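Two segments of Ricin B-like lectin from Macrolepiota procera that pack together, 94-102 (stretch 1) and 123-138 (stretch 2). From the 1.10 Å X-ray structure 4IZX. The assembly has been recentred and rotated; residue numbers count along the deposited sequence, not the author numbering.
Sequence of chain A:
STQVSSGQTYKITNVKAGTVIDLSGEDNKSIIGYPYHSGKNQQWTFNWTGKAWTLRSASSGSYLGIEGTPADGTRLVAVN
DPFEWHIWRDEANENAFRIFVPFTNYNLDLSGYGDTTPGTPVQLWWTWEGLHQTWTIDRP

Stretch 1, residues 94-102: ENAFRIFVP
Stretch 2 (123-138) QLWWTWEGLHQTWTID

The contact is a short antiparallel strand pairing, pinned by one two-way backbone bridge, extended by two waters and finished by an arginine that reaches into the loop preceding the partner strand.

The bridge pairs Phe97 with Trp135, CA to CA 5.1 Å. Phe97 N donates to Trp135 O at 2.8 Å, and Trp135 N returns a bond to Phe97 O at 2.9 Å. Both residues are extended, phi/psi -131/157 and -145/141. The chains run in opposite directions, so Ala96 lies across from Thr136 (CA-CA 4.8 Å) and Arg98 CA across from Thr134 CA at 5.3 Å. Thr134 CA also approaches Phe97 O at 3.4 Å as a CA-H...O contact, giving that carbonyl a second, softer partner.

Beyond the bridge, water takes over the linking. One water donates to Asn95 O at 2.8 Å and accepts from Ile137 N at 3.0 Å. The other accepts from Ile99 N at 3.0 Å and donates to Gln133 O at 2.8 Å, with a weak bond from Trp135 NE1 at 3.3 Å. The rule is economical: where the strands no longer bond directly, a water joins backbone donor to backbone acceptor.

Phe97 (chi1 m, chi2 -91°) offers a ring face to Ile137 (m, t). Ile137 CD1 sits 3.9 Å from the Phe97 ring centroid, 23° off the normal, a CH-pi contact; its distance to Phe97 CD2 is 3.6 Å.

Arg98 buries the most area of any residue here, 115 Å². Its CB points sideways, but an extended chain (m, t, t, then chi4 -89°) carries the guanidinium to the loop at 127-130 and to Gln133 and Thr134. Arg98 NH2 donates to Trp128 O at 2.8 Å, while Arg98 NH1 donates to Gln133 OE1 at 3.0 Å and weakly to Trp128 O, also 3.0 Å. Trp128 O and Gln133 OE1 lie 3.1 Å apart, two acceptors with no bond between them; a shared positive donor can be expected to ease their closeness. Thr134 CG2 covers one guanidinium face, 3.5 Å from Arg98 NH2.

The loop is braced from within. Gln133 (m, t, chi3 -22°) accepts from Trp128 N at its OE1, 3.0 Å, and donates from NE2 to Trp126 O, 3.1 Å. Residues 131-133 form a 3-10 segment, after which Thr134 (p) bonds through OG1 to Leu131 O at 2.8 Å.

Farther along, Phe100 (m, chi2 87°) brings CZ to 3.7 Å from Thr127 OG1, and Val101 CG2 (chi1 t) meets Leu124 CD1 (m, t) at 3.7 Å, an apolar close.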

# COMPACT_ATOMS: atom_id res chain seq x y z
N GLU A 94 -6.16 -13.85 -8.79
CA GLU A 94 -7.39 -13.11 -8.57
C GLU A 94 -7.65 -12.80 -7.08
O GLU A 94 -8.54 -12.03 -6.76
CB GLU A 94 -8.56 -13.89 -9.17
CG GLU A 94 -8.86 -15.18 -8.43
CD GLU A 94 -10.05 -15.97 -8.95
OE1 GLU A 94 -10.24 -16.00 -10.17
OE2 GLU A 94 -10.74 -16.58 -8.12
N ASN A 95 -6.91 -13.43 -6.17
CA ASN A 95 -7.09 -13.16 -4.76
C ASN A 95 -6.35 -11.91 -4.28
O ASN A 95 -6.45 -11.53 -3.13
CB ASN A 95 -6.57 -14.36 -3.96
CG ASN A 95 -7.11 -15.66 -4.46
OD1 ASN A 95 -6.41 -16.52 -5.06
ND2 ASN A 95 -8.39 -15.84 -4.22
N ALA A 96 -5.49 -11.39 -5.12
CA ALA A 96 -4.61 -10.32 -4.77
C ALA A 96 -4.82 -9.10 -5.64
O ALA A 96 -5.50 -9.17 -6.66
CB ALA A 96 -3.15 -10.79 -4.83
N PHE A 97 -4.20 -8.01 -5.27
CA PHE A 97 -4.36 -6.71 -5.86
C PHE A 97 -3.01 -6.06 -6.17
O PHE A 97 -1.99 -6.34 -5.54
CB PHE A 97 -5.09 -5.76 -4.86
CG PHE A 97 -6.50 -6.19 -4.56
CD1 PHE A 97 -7.56 -5.74 -5.30
CD2 PHE A 97 -6.77 -7.03 -3.50
CE1 PHE A 97 -8.85 -6.03 -4.96
CE2 PHE A 97 -8.05 -7.36 -3.18
CZ PHE A 97 -9.09 -6.85 -3.90
N ARG A 98 -3.07 -5.12 -7.11
CA ARG A 98 -2.03 -4.16 -7.37
C ARG A 98 -2.59 -2.76 -7.16
O ARG A 98 -3.77 -2.50 -7.43
CB ARG A 98 -1.50 -4.31 -8.80
CG ARG A 98 -0.75 -5.62 -8.98
CD ARG A 98 -0.40 -5.88 -10.42
NE ARG A 98 0.34 -7.11 -10.58
CZ ARG A 98 1.65 -7.23 -10.52
NH1 ARG A 98 2.40 -6.16 -10.40
NH2 ARG A 98 2.21 -8.42 -10.62
N ILE A 99 -1.73 -1.85 -6.70
CA ILE A 99 -2.12 -0.50 -6.33
C ILE A 99 -1.25 0.44 -7.15
O ILE A 99 -0.02 0.44 -6.99
CB ILE A 99 -1.98 -0.29 -4.82
CG1 ILE A 99 -2.84 -1.30 -4.03
CG2 ILE A 99 -2.34 1.15 -4.45
CD1 ILE A 99 -2.63 -1.27 -2.52
N PHE A 100 -1.87 1.13 -8.08
CA PHE A 100 -1.19 1.94 -9.11
C PHE A 100 -1.39 3.42 -8.85
O PHE A 100 -2.46 3.89 -8.53
CB PHE A 100 -1.77 1.66 -10.50
CG PHE A 100 -1.39 0.35 -11.10
CD1 PHE A 100 -2.10 -0.79 -10.85
CD2 PHE A 100 -0.34 0.29 -12.00
CE1 PHE A 100 -1.77 -1.98 -11.47
CE2 PHE A 100 0.03 -0.89 -12.59
CZ PHE A 100 -0.71 -2.01 -12.37
N VAL A 101 -0.36 4.21 -9.18
CA VAL A 101 -0.60 5.65 -9.40
C VAL A 101 -1.51 5.74 -10.64
O VAL A 101 -1.21 5.14 -11.68
CB VAL A 101 0.70 6.46 -9.61
CG1 VAL A 101 0.40 7.92 -9.89
CG2 VAL A 101 1.63 6.30 -8.40
N PRO A 102 -2.61 6.49 -10.54
CA PRO A 102 -3.58 6.48 -11.63
C PRO A 102 -2.99 6.82 -12.96
O PRO A 102 -2.20 7.77 -13.07
CB PRO A 102 -4.60 7.53 -11.20
CG PRO A 102 -4.59 7.42 -9.71
CD PRO A 102 -3.13 7.25 -9.38
N GLN A 123 7.80 1.10 -2.05
CA GLN A 123 8.17 2.00 -3.11
C GLN A 123 7.23 1.84 -4.30
O GLN A 123 6.41 0.91 -4.34
CB GLN A 123 9.62 1.81 -3.52
CG GLN A 123 9.82 0.49 -4.22
CD GLN A 123 11.26 0.11 -4.52
OE1 GLN A 123 12.17 0.94 -4.41
NE2 GLN A 123 11.46 -1.13 -4.96
N LEU A 124 7.37 2.70 -5.29
CA LEU A 124 6.83 2.47 -6.62
C LEU A 124 7.84 1.74 -7.48
O LEU A 124 9.05 1.96 -7.38
CB LEU A 124 6.47 3.76 -7.35
CG LEU A 124 5.40 4.60 -6.65
CD1 LEU A 124 5.17 5.88 -7.46
CD2 LEU A 124 4.12 3.84 -6.43
N TRP A 125 7.34 0.92 -8.40
CA TRP A 125 8.17 0.35 -9.45
C TRP A 125 7.28 0.04 -10.63
O TRP A 125 6.07 -0.27 -10.47
CB TRP A 125 8.90 -0.91 -8.98
CG TRP A 125 10.12 -1.25 -9.81
CD1 TRP A 125 10.18 -1.97 -10.96
CD2 TRP A 125 11.45 -0.79 -9.55
NE1 TRP A 125 11.46 -1.97 -11.45
CE2 TRP A 125 12.26 -1.23 -10.62
CE3 TRP A 125 12.02 -0.04 -8.52
CZ2 TRP A 125 13.62 -0.99 -10.67
CZ3 TRP A 125 13.40 0.21 -8.58
CH2 TRP A 125 14.17 -0.26 -9.65
N TRP A 126 7.85 0.07 -11.84
CA TRP A 126 7.18 -0.39 -13.02
C TRP A 126 6.55 -1.77 -12.81
O TRP A 126 7.17 -2.64 -12.22
CB TRP A 126 8.24 -0.52 -14.15
CG TRP A 126 7.71 -0.70 -15.50
CD1 TRP A 126 7.53 -1.86 -16.19
CD2 TRP A 126 7.41 0.35 -16.38
NE1 TRP A 126 7.08 -1.58 -17.47
CE2 TRP A 126 6.95 -0.22 -17.58
CE3 TRP A 126 7.45 1.72 -16.25
CZ2 TRP A 126 6.61 0.56 -18.67
CZ3 TRP A 126 7.05 2.49 -17.30
CH2 TRP A 126 6.62 1.92 -18.49
N THR A 127 5.36 -1.95 -13.32
CA THR A 127 4.62 -3.16 -13.07
C THR A 127 5.19 -4.37 -13.82
O THR A 127 5.47 -4.29 -15.02
CB THR A 127 3.14 -2.96 -13.37
OG1 THR A 127 2.37 -4.01 -12.80
CG2 THR A 127 2.81 -2.86 -14.83
N TRP A 128 5.33 -5.48 -13.11
CA TRP A 128 5.72 -6.75 -13.72
C TRP A 128 5.29 -7.85 -12.78
O TRP A 128 4.71 -7.60 -11.70
CB TRP A 128 7.21 -6.81 -14.04
CG TRP A 128 8.14 -6.79 -12.86
CD1 TRP A 128 8.39 -5.75 -12.04
CD2 TRP A 128 8.94 -7.87 -12.39
NE1 TRP A 128 9.31 -6.11 -11.09
CE2 TRP A 128 9.64 -7.42 -11.28
CE3 TRP A 128 9.11 -9.22 -12.80
CZ2 TRP A 128 10.52 -8.24 -10.57
CZ3 TRP A 128 9.97 -10.02 -12.07
CH2 TRP A 128 10.67 -9.53 -10.98
N GLU A 129 5.55 -9.11 -13.14
CA GLU A 129 4.94 -10.22 -12.44
C GLU A 129 5.46 -10.46 -11.03
O GLU A 129 4.85 -11.22 -10.31
CB GLU A 129 5.06 -11.49 -13.29
CG GLU A 129 6.41 -12.02 -13.53
CD GLU A 129 6.45 -12.90 -14.77
OE1 GLU A 129 6.82 -14.09 -14.57
OE2 GLU A 129 6.17 -12.41 -15.95
N GLY A 130 6.57 -9.82 -10.64
CA GLY A 130 7.17 -10.01 -9.32
C GLY A 130 6.11 -9.99 -8.22
O GLY A 130 5.36 -9.05 -8.08
N LEU A 131 6.10 -11.02 -7.40
CA LEU A 131 5.04 -11.22 -6.44
C LEU A 131 5.06 -10.21 -5.32
O LEU A 131 4.05 -10.01 -4.64
CB LEU A 131 5.12 -12.62 -5.86
CG LEU A 131 4.89 -13.71 -6.88
CD1 LEU A 131 5.08 -15.01 -6.19
CD2 LEU A 131 3.51 -13.60 -7.49
N HIS A 132 6.21 -9.58 -5.10
CA HIS A 132 6.35 -8.50 -4.14
C HIS A 132 5.61 -7.24 -4.53
O HIS A 132 5.58 -6.31 -3.74
CB HIS A 132 7.83 -8.24 -3.90
CG HIS A 132 8.56 -7.89 -5.14
ND1 HIS A 132 8.91 -8.81 -6.08
CD2 HIS A 132 8.99 -6.69 -5.59
CE1 HIS A 132 9.53 -8.19 -7.06
NE2 HIS A 132 9.57 -6.90 -6.80
N GLN A 133 5.02 -7.23 -5.73
CA GLN A 133 4.12 -6.16 -6.17
C GLN A 133 2.65 -6.47 -6.00
O GLN A 133 1.80 -5.72 -6.49
CB GLN A 133 4.39 -5.81 -7.63
CG GLN A 133 5.83 -5.44 -7.93
CD GLN A 133 5.96 -4.79 -9.28
OE1 GLN A 133 5.12 -4.94 -10.18
NE2 GLN A 133 7.00 -3.99 -9.43
N THR A 134 2.32 -7.59 -5.34
CA THR A 134 0.94 -8.00 -5.19
C THR A 134 0.60 -8.12 -3.70
O THR A 134 1.47 -8.45 -2.87
CB THR A 134 0.66 -9.32 -5.93
OG1 THR A 134 1.34 -10.43 -5.33
CG2 THR A 134 1.03 -9.23 -7.39
N TRP A 135 -0.66 -7.85 -3.39
CA TRP A 135 -1.07 -7.57 -2.02
C TRP A 135 -2.45 -8.13 -1.79
O TRP A 135 -3.34 -7.99 -2.63
CB TRP A 135 -1.13 -6.04 -1.77
CG TRP A 135 0.13 -5.28 -2.17
CD1 TRP A 135 0.43 -4.83 -3.40
CD2 TRP A 135 1.22 -4.96 -1.34
NE1 TRP A 135 1.66 -4.24 -3.39
CE2 TRP A 135 2.15 -4.28 -2.13
CE3 TRP A 135 1.49 -5.12 0.03
CZ2 TRP A 135 3.33 -3.75 -1.60
CZ3 TRP A 135 2.68 -4.62 0.54
CH2 TRP A 135 3.56 -3.93 -0.26
N THR A 136 -2.69 -8.70 -0.61
CA THR A 136 -4.06 -9.01 -0.19
C THR A 136 -4.61 -7.86 0.64
O THR A 136 -3.86 -7.15 1.28
CB THR A 136 -4.16 -10.33 0.56
OG1 THR A 136 -3.33 -10.26 1.70
CG2 THR A 136 -3.76 -11.46 -0.33
N ILE A 137 -5.91 -7.65 0.58
CA ILE A 137 -6.59 -6.58 1.31
C ILE A 137 -7.70 -7.27 2.12
O ILE A 137 -8.64 -7.81 1.52
CB ILE A 137 -7.16 -5.50 0.36
CG1 ILE A 137 -6.05 -4.88 -0.49
CG2 ILE A 137 -7.92 -4.45 1.15
CD1 ILE A 137 -6.55 -3.95 -1.58
N ASP A 138 -7.62 -7.26 3.45
CA ASP A 138 -8.64 -7.96 4.24
C ASP A 138 -8.73 -7.36 5.63
O ASP A 138 -8.10 -6.34 5.91
CB ASP A 138 -8.47 -9.46 4.19
CG ASP A 138 -7.14 -9.87 4.60
OD1 ASP A 138 -6.48 -9.09 5.30
OD2 ASP A 138 -6.72 -10.93 4.11
O HOH W 1 -7.21 -9.93 -0.94
O HOH W 2 1.03 -3.07 -6.42